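Putative aminopeptidase (PDB 5NTH) probably removes amino-terminal residues from peptides as a manganese-dependent M17 leucyl aminopeptidase, crystallised here with the inhibitor actinonin. Local coordinates at residues S109-A117 and L450-P458; G428-D438 and P507-P516. All coordinates share one frame; numbering follows the deposited sequence.

Interaction 1 docks a loop of the N-terminal domain, the one between strand 97-103 and helix 117-127, onto the edge of the catalytic domain, and interaction 2 lies one strand further in. Their centres are about 13 Å apart, and strands 456-458 and 432-436 are neighbours in one mixed sheet. Two probable hydrogen bonds join them: V434 N reaches Y457 O at 3.0 Å, strand to strand, and H431 NE2 reaches T111 O at 3.1 Å, domain to domain. Only interaction 2 approaches the active site: the side chain of Y515 is about 4 Å from bound actinonin and that of D512 about 9 Å from a manganese ion. Both touch a second subunit.

Interaction 1 of 2, residues S109-A117 and L450-P458; sequences SRTNCPYRA and LQSGDLCYP
R110 O approaches L450 CD1, while T111 O, which accepts from H431 NE2, and N112 O both approach CD2 of the same leucine. The R110 guanidinium turns instead to the second subunit, NH1 in a salt bridge with E442 and NH2 hydrogen-bonded to A436 O. T111 sends its methyl CG2 against Y457 CE1 (3.7 Å), and its hydroxyl bonds Y461 O of that subunit. At N112 the amide swings back, CG anti to the backbone N (chi1 -164°), which lays OD1 beside L455 CD1 at 3.4 Å; ND2 bonds D118 and, on the second subunit, E464. The same OD1 accepts from C113 N, a donor above the carbonyl plane. C113 CB packs on L455 CD2 (4.0 Å), and CB and SG both lie 3.3 Å from L450 O, which P114 CD also approaches. Y115, third residue of the type I turn from C113 to R116, has P114 CG over one ring face and Q451 NE2 at its edge; the Q451 amide stands 86° to the ring, and NE2 donates to Y115 OH (3.1 Å), a bent bond of 137°. Finally A117 CB rests 4.2 Å from G453 CA, just past helix 439-452. The loop, between strand 97-103 and helix 117-127, thus straddles the end of helix 439-452 and the turn into strand 456-458, the outermost of the sheet within this chain, with helix 148-156 touching Y115 and A117.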
# COMPACT_ATOMS: atom_id res chain seq x y z
N SER A 109 27.83 12.70 24.64
CA SER A 109 27.63 11.42 25.28
C SER A 109 28.71 10.39 24.92
O SER A 109 29.54 10.60 24.02
CB SER A 109 26.24 10.91 24.98
OG SER A 109 26.06 10.95 23.60
N ARG A 110 28.70 9.30 25.69
CA ARG A 110 29.77 8.32 25.63
C ARG A 110 29.99 7.75 24.20
O ARG A 110 31.11 7.34 23.86
CB ARG A 110 29.51 7.19 26.68
CG ARG A 110 28.98 5.87 26.11
CD ARG A 110 28.49 4.84 27.14
NE ARG A 110 27.31 5.35 27.82
CZ ARG A 110 26.10 4.78 27.90
NH1 ARG A 110 25.82 3.59 27.39
NH2 ARG A 110 25.15 5.46 28.55
N THR A 111 28.90 7.70 23.40
CA THR A 111 28.90 7.10 22.04
C THR A 111 29.28 8.04 20.90
O THR A 111 29.21 7.65 19.73
CB THR A 111 27.52 6.56 21.64
OG1 THR A 111 26.57 7.65 21.62
CG2 THR A 111 27.04 5.47 22.59
N ASN A 112 29.66 9.27 21.24
CA ASN A 112 29.99 10.29 20.27
C ASN A 112 31.42 10.73 20.46
O ASN A 112 32.03 10.55 21.51
CB ASN A 112 29.04 11.49 20.42
CG ASN A 112 29.05 12.44 19.21
OD1 ASN A 112 29.80 12.25 18.23
ND2 ASN A 112 28.22 13.47 19.27
N CYS A 113 31.93 11.32 19.40
CA CYS A 113 33.28 11.77 19.35
C CYS A 113 33.42 12.97 20.27
O CYS A 113 32.73 13.97 20.08
CB CYS A 113 33.60 12.15 17.91
SG CYS A 113 35.02 13.21 17.78
N PRO A 114 34.33 12.89 21.25
CA PRO A 114 34.48 13.95 22.28
C PRO A 114 34.97 15.31 21.76
O PRO A 114 34.82 16.33 22.43
CB PRO A 114 35.53 13.37 23.21
CG PRO A 114 36.39 12.61 22.27
CD PRO A 114 35.45 11.95 21.29
N TYR A 115 35.56 15.31 20.57
CA TYR A 115 35.95 16.53 19.87
C TYR A 115 34.78 17.18 19.12
O TYR A 115 34.92 18.28 18.64
CB TYR A 115 37.07 16.23 18.87
CG TYR A 115 38.16 15.35 19.41
CD1 TYR A 115 38.72 15.59 20.68
CD2 TYR A 115 38.63 14.27 18.68
CE1 TYR A 115 39.72 14.77 21.20
CE2 TYR A 115 39.63 13.43 19.19
CZ TYR A 115 40.18 13.69 20.45
OH TYR A 115 41.17 12.86 20.95
N ARG A 116 33.64 16.48 19.01
CA ARG A 116 32.45 16.93 18.30
C ARG A 116 32.70 17.29 16.88
O ARG A 116 32.35 18.37 16.45
CB ARG A 116 31.71 18.05 19.04
CG ARG A 116 30.95 17.57 20.28
CD ARG A 116 29.89 16.52 19.91
NE ARG A 116 28.63 16.89 20.52
CZ ARG A 116 27.52 17.22 19.86
NH1 ARG A 116 27.48 17.20 18.53
NH2 ARG A 116 26.44 17.58 20.55
N ALA A 117 33.29 16.35 16.15
CA ALA A 117 33.54 16.47 14.71
C ALA A 117 32.29 16.68 13.86
O ALA A 117 32.39 17.15 12.73
CB ALA A 117 34.29 15.25 14.23
N LEU A 450 35.26 6.81 17.57
CA LEU A 450 35.20 8.01 18.42
C LEU A 450 36.35 8.94 18.15
O LEU A 450 36.20 10.16 18.20
CB LEU A 450 35.24 7.64 19.89
CG LEU A 450 34.12 6.74 20.39
CD1 LEU A 450 34.27 6.44 21.89
CD2 LEU A 450 32.78 7.39 20.05
N GLN A 451 37.52 8.37 17.91
CA GLN A 451 38.70 9.16 17.60
C GLN A 451 38.65 9.73 16.20
O GLN A 451 39.18 10.79 16.00
CB GLN A 451 40.00 8.35 17.77
CG GLN A 451 40.56 8.28 19.19
CD GLN A 451 40.91 9.64 19.79
OE1 GLN A 451 40.39 9.98 20.87
NE2 GLN A 451 41.80 10.43 19.12
N SER A 452 38.04 9.03 15.25
CA SER A 452 38.02 9.45 13.85
C SER A 452 36.88 10.37 13.48
O SER A 452 36.93 10.99 12.45
CB SER A 452 37.92 8.23 12.91
OG SER A 452 36.63 7.65 12.93
N GLY A 453 35.82 10.42 14.29
CA GLY A 453 34.57 11.05 13.89
C GLY A 453 33.73 10.32 12.84
O GLY A 453 32.78 10.90 12.31
N ASP A 454 34.09 9.08 12.50
CA ASP A 454 33.28 8.16 11.68
C ASP A 454 32.65 7.16 12.67
O ASP A 454 33.16 6.05 12.90
CB ASP A 454 34.14 7.38 10.68
CG ASP A 454 34.59 8.19 9.46
OD1 ASP A 454 34.33 9.41 9.37
OD2 ASP A 454 35.22 7.60 8.56
N LEU A 455 31.53 7.55 13.24
CA LEU A 455 30.96 6.83 14.36
C LEU A 455 30.43 5.41 14.04
O LEU A 455 30.23 5.03 12.90
CB LEU A 455 29.86 7.67 15.00
CG LEU A 455 30.20 9.12 15.34
CD1 LEU A 455 29.00 9.82 15.96
CD2 LEU A 455 31.38 9.19 16.28
N CYS A 456 30.22 4.68 15.12
CA CYS A 456 30.08 3.24 15.14
C CYS A 456 29.30 2.84 16.34
O CYS A 456 29.37 3.49 17.38
CB CYS A 456 31.43 2.61 15.35
SG CYS A 456 32.26 2.29 13.85
N TYR A 457 28.62 1.70 16.22
CA TYR A 457 27.94 1.15 17.37
C TYR A 457 27.70 -0.30 17.14
O TYR A 457 27.31 -0.66 16.04
CB TYR A 457 26.64 1.88 17.65
CG TYR A 457 26.18 1.61 19.02
CD1 TYR A 457 26.67 2.34 20.08
CD2 TYR A 457 25.32 0.55 19.29
CE1 TYR A 457 26.27 2.06 21.40
CE2 TYR A 457 24.92 0.25 20.59
CZ TYR A 457 25.41 1.00 21.64
OH TYR A 457 25.00 0.73 22.90
N PRO A 458 27.97 -1.14 18.16
CA PRO A 458 27.79 -2.59 18.09
C PRO A 458 26.38 -3.03 17.74
O PRO A 458 25.43 -2.49 18.25
CB PRO A 458 28.11 -3.04 19.52
CG PRO A 458 29.08 -2.04 20.02
CD PRO A 458 28.54 -0.77 19.47

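Interaction 2 of 2, residues G428-D438 and P507-P516; sequences GSKHAGVYASD and PFVHVDMAYP
G433 and D512 form the first hydrogen-bonded pair of this antiparallel ladder: D512 N gives a nearly linear bond to G433 O (2.7 Å), in the carbonyl plane, and G433 N returns one to D512 O from a tilted position. Y435 and H510 repeat the exchange in both directions. Beyond them S437 N donates to F508 O. There a side chain takes over the reverse bond: S437 OG, held between its backbone N and carbonyl carbon (chi1 65°), accepts from F508 N at 2.9 Å and 178°. The outward backbone groups are engaged too: V434 bonds Y457 and V459, P507 and V509 bond L413, and A436 O accepts from R110 of the second subunit.

The non-hydrogen-bonded pairs, V434 with V511 and A436 with V509, share one face of the sheet, where V434 CG1 meets V509 CG1 (3.8 Å); A432 CB abuts V511 CG1 (3.5 Å). On the face of Y435, H510 and D512, Y435 CD2 and F508 CE2 meet edge to edge at 4.2 Å. The polar ends there are satisfied from elsewhere: Y435 OH by E497, H510 ND1 by D415, and the D512 carboxylate by S489, T420 and the L419 amide. Back beyond G433 and D512, P516 CG packs on the backbone of H431 and A432, and Y515 CB on S429.

Flanked by parallel strand 412-417 and by strand 456-458, outermost within this chain, the pair belongs to the mixed sheet of the M17 catalytic domain. D512 ties it to L419 and T420 of the actinonin pocket, and Y515 itself comes close to the inhibitor.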
# COMPACT_ATOMS: atom_id res chain seq x y z
N GLY A 428 20.64 4.56 13.90
CA GLY A 428 20.49 5.93 13.39
C GLY A 428 21.27 6.21 12.12
O GLY A 428 21.71 5.28 11.47
N SER A 429 21.44 7.48 11.77
CA SER A 429 22.02 7.84 10.47
C SER A 429 23.46 8.30 10.49
O SER A 429 24.03 8.56 9.43
CB SER A 429 21.17 8.92 9.83
OG SER A 429 20.91 9.92 10.79
N LYS A 430 24.04 8.41 11.68
CA LYS A 430 25.43 8.83 11.88
C LYS A 430 26.33 7.71 12.35
O LYS A 430 27.51 7.76 12.11
CB LYS A 430 25.51 9.96 12.92
CG LYS A 430 24.37 10.98 12.89
CD LYS A 430 24.68 12.25 12.13
CE LYS A 430 23.52 13.23 12.27
NZ LYS A 430 23.40 13.92 13.59
N HIS A 431 25.78 6.72 13.06
CA HIS A 431 26.55 5.55 13.54
C HIS A 431 26.38 4.33 12.63
O HIS A 431 25.27 3.83 12.43
CB HIS A 431 26.07 5.12 14.90
CG HIS A 431 26.29 6.13 15.97
ND1 HIS A 431 25.51 7.24 16.11
CD2 HIS A 431 27.17 6.16 16.99
CE1 HIS A 431 25.91 7.93 17.16
NE2 HIS A 431 26.92 7.29 17.71
N ALA A 432 27.48 3.81 12.11
CA ALA A 432 27.46 2.53 11.47
C ALA A 432 27.16 1.42 12.49
O ALA A 432 27.31 1.59 13.70
CB ALA A 432 28.78 2.26 10.79
N GLY A 433 26.71 0.29 11.96
CA GLY A 433 26.47 -0.93 12.74
C GLY A 433 27.63 -1.88 12.59
O GLY A 433 28.02 -2.20 11.47
N VAL A 434 28.22 -2.29 13.71
CA VAL A 434 29.36 -3.18 13.69
C VAL A 434 28.93 -4.53 14.22
O VAL A 434 28.39 -4.66 15.32
CB VAL A 434 30.52 -2.64 14.51
CG1 VAL A 434 31.69 -3.62 14.48
CG2 VAL A 434 30.97 -1.29 13.98
N TYR A 435 29.17 -5.54 13.40
CA TYR A 435 28.83 -6.92 13.68
C TYR A 435 30.15 -7.63 13.72
O TYR A 435 30.79 -7.81 12.69
CB TYR A 435 27.95 -7.51 12.59
CG TYR A 435 27.74 -9.01 12.69
CD1 TYR A 435 26.74 -9.56 13.51
CD2 TYR A 435 28.50 -9.88 11.92
CE1 TYR A 435 26.53 -10.90 13.57
CE2 TYR A 435 28.30 -11.24 11.97
CZ TYR A 435 27.32 -11.75 12.79
OH TYR A 435 27.17 -13.12 12.82
N ALA A 436 30.55 -8.03 14.91
CA ALA A 436 31.93 -8.39 15.15
C ALA A 436 32.04 -9.68 15.90
O ALA A 436 31.46 -9.81 16.96
CB ALA A 436 32.58 -7.28 15.96
N SER A 437 32.85 -10.60 15.36
CA SER A 437 33.07 -11.94 15.98
C SER A 437 34.04 -11.98 17.14
O SER A 437 34.36 -13.05 17.60
CB SER A 437 33.62 -12.90 14.93
OG SER A 437 34.91 -12.44 14.55
N ASP A 438 34.57 -10.85 17.59
CA ASP A 438 35.54 -10.82 18.67
C ASP A 438 35.29 -9.53 19.45
O ASP A 438 35.40 -8.44 18.89
CB ASP A 438 36.93 -10.85 18.04
CG ASP A 438 38.06 -10.90 19.06
OD1 ASP A 438 38.43 -9.84 19.65
OD2 ASP A 438 38.61 -12.01 19.23
N PRO A 507 39.58 -12.17 13.94
CA PRO A 507 38.31 -11.49 13.94
C PRO A 507 37.77 -11.08 12.57
O PRO A 507 38.53 -10.68 11.66
CB PRO A 507 38.60 -10.22 14.74
CG PRO A 507 39.81 -10.52 15.52
CD PRO A 507 40.61 -11.34 14.57
N PHE A 508 36.45 -11.15 12.46
CA PHE A 508 35.72 -10.64 11.32
C PHE A 508 34.90 -9.46 11.83
O PHE A 508 34.10 -9.63 12.76
CB PHE A 508 34.80 -11.73 10.81
CG PHE A 508 33.81 -11.27 9.79
CD1 PHE A 508 34.21 -11.01 8.49
CD2 PHE A 508 32.47 -11.12 10.13
CE1 PHE A 508 33.31 -10.59 7.55
CE2 PHE A 508 31.56 -10.72 9.18
CZ PHE A 508 31.98 -10.45 7.89
N VAL A 509 35.14 -8.29 11.24
CA VAL A 509 34.49 -7.03 11.67
C VAL A 509 33.75 -6.47 10.51
O VAL A 509 34.35 -6.00 9.55
CB VAL A 509 35.50 -5.95 12.10
CG1 VAL A 509 34.79 -4.73 12.65
CG2 VAL A 509 36.41 -6.52 13.16
N HIS A 510 32.42 -6.50 10.64
CA HIS A 510 31.51 -6.07 9.60
C HIS A 510 30.96 -4.72 9.94
O HIS A 510 30.33 -4.58 10.98
CB HIS A 510 30.39 -7.05 9.50
CG HIS A 510 29.33 -6.68 8.53
ND1 HIS A 510 29.42 -6.96 7.18
CD2 HIS A 510 28.12 -6.11 8.71
CE1 HIS A 510 28.32 -6.55 6.57
NE2 HIS A 510 27.51 -6.04 7.48
N VAL A 511 31.19 -3.74 9.07
CA VAL A 511 30.68 -2.39 9.28
C VAL A 511 29.58 -2.05 8.28
O VAL A 511 29.81 -1.93 7.07
CB VAL A 511 31.79 -1.33 9.21
CG1 VAL A 511 31.23 0.03 9.62
CG2 VAL A 511 32.93 -1.70 10.12
N ASP A 512 28.38 -1.90 8.81
CA ASP A 512 27.21 -1.58 7.99
C ASP A 512 26.95 -0.09 8.02
O ASP A 512 26.38 0.41 8.96
CB ASP A 512 25.99 -2.35 8.50
CG ASP A 512 24.79 -2.25 7.58
OD1 ASP A 512 24.86 -1.58 6.52
OD2 ASP A 512 23.78 -2.86 7.93
N MET A 513 27.31 0.60 6.96
CA MET A 513 27.28 2.05 6.98
C MET A 513 26.34 2.60 5.91
O MET A 513 26.67 3.52 5.20
CB MET A 513 28.70 2.65 6.89
CG MET A 513 29.77 1.84 6.19
SD MET A 513 29.48 1.70 4.44
CE MET A 513 30.19 3.27 3.94
N ALA A 514 25.15 2.05 5.84
CA ALA A 514 24.21 2.48 4.81
C ALA A 514 23.78 3.97 4.91
O ALA A 514 23.90 4.69 3.94
CB ALA A 514 23.00 1.57 4.81
N TYR A 515 23.33 4.41 6.09
CA TYR A 515 22.94 5.81 6.32
C TYR A 515 24.11 6.81 6.55
O TYR A 515 24.08 7.90 6.02
CB TYR A 515 21.85 5.90 7.41
CG TYR A 515 20.58 5.30 6.88
CD1 TYR A 515 20.39 3.91 6.88
CD2 TYR A 515 19.63 6.09 6.26
CE1 TYR A 515 19.26 3.35 6.31
CE2 TYR A 515 18.49 5.53 5.69
CZ TYR A 515 18.31 4.16 5.71
OH TYR A 515 17.17 3.61 5.15
N PRO A 516 25.15 6.44 7.32
CA PRO A 516 26.26 7.41 7.54
C PRO A 516 27.08 7.80 6.28
O PRO A 516 27.78 8.82 6.28
CB PRO A 516 27.16 6.69 8.56
CG PRO A 516 26.34 5.58 9.12
CD PRO A 516 25.34 5.20 8.08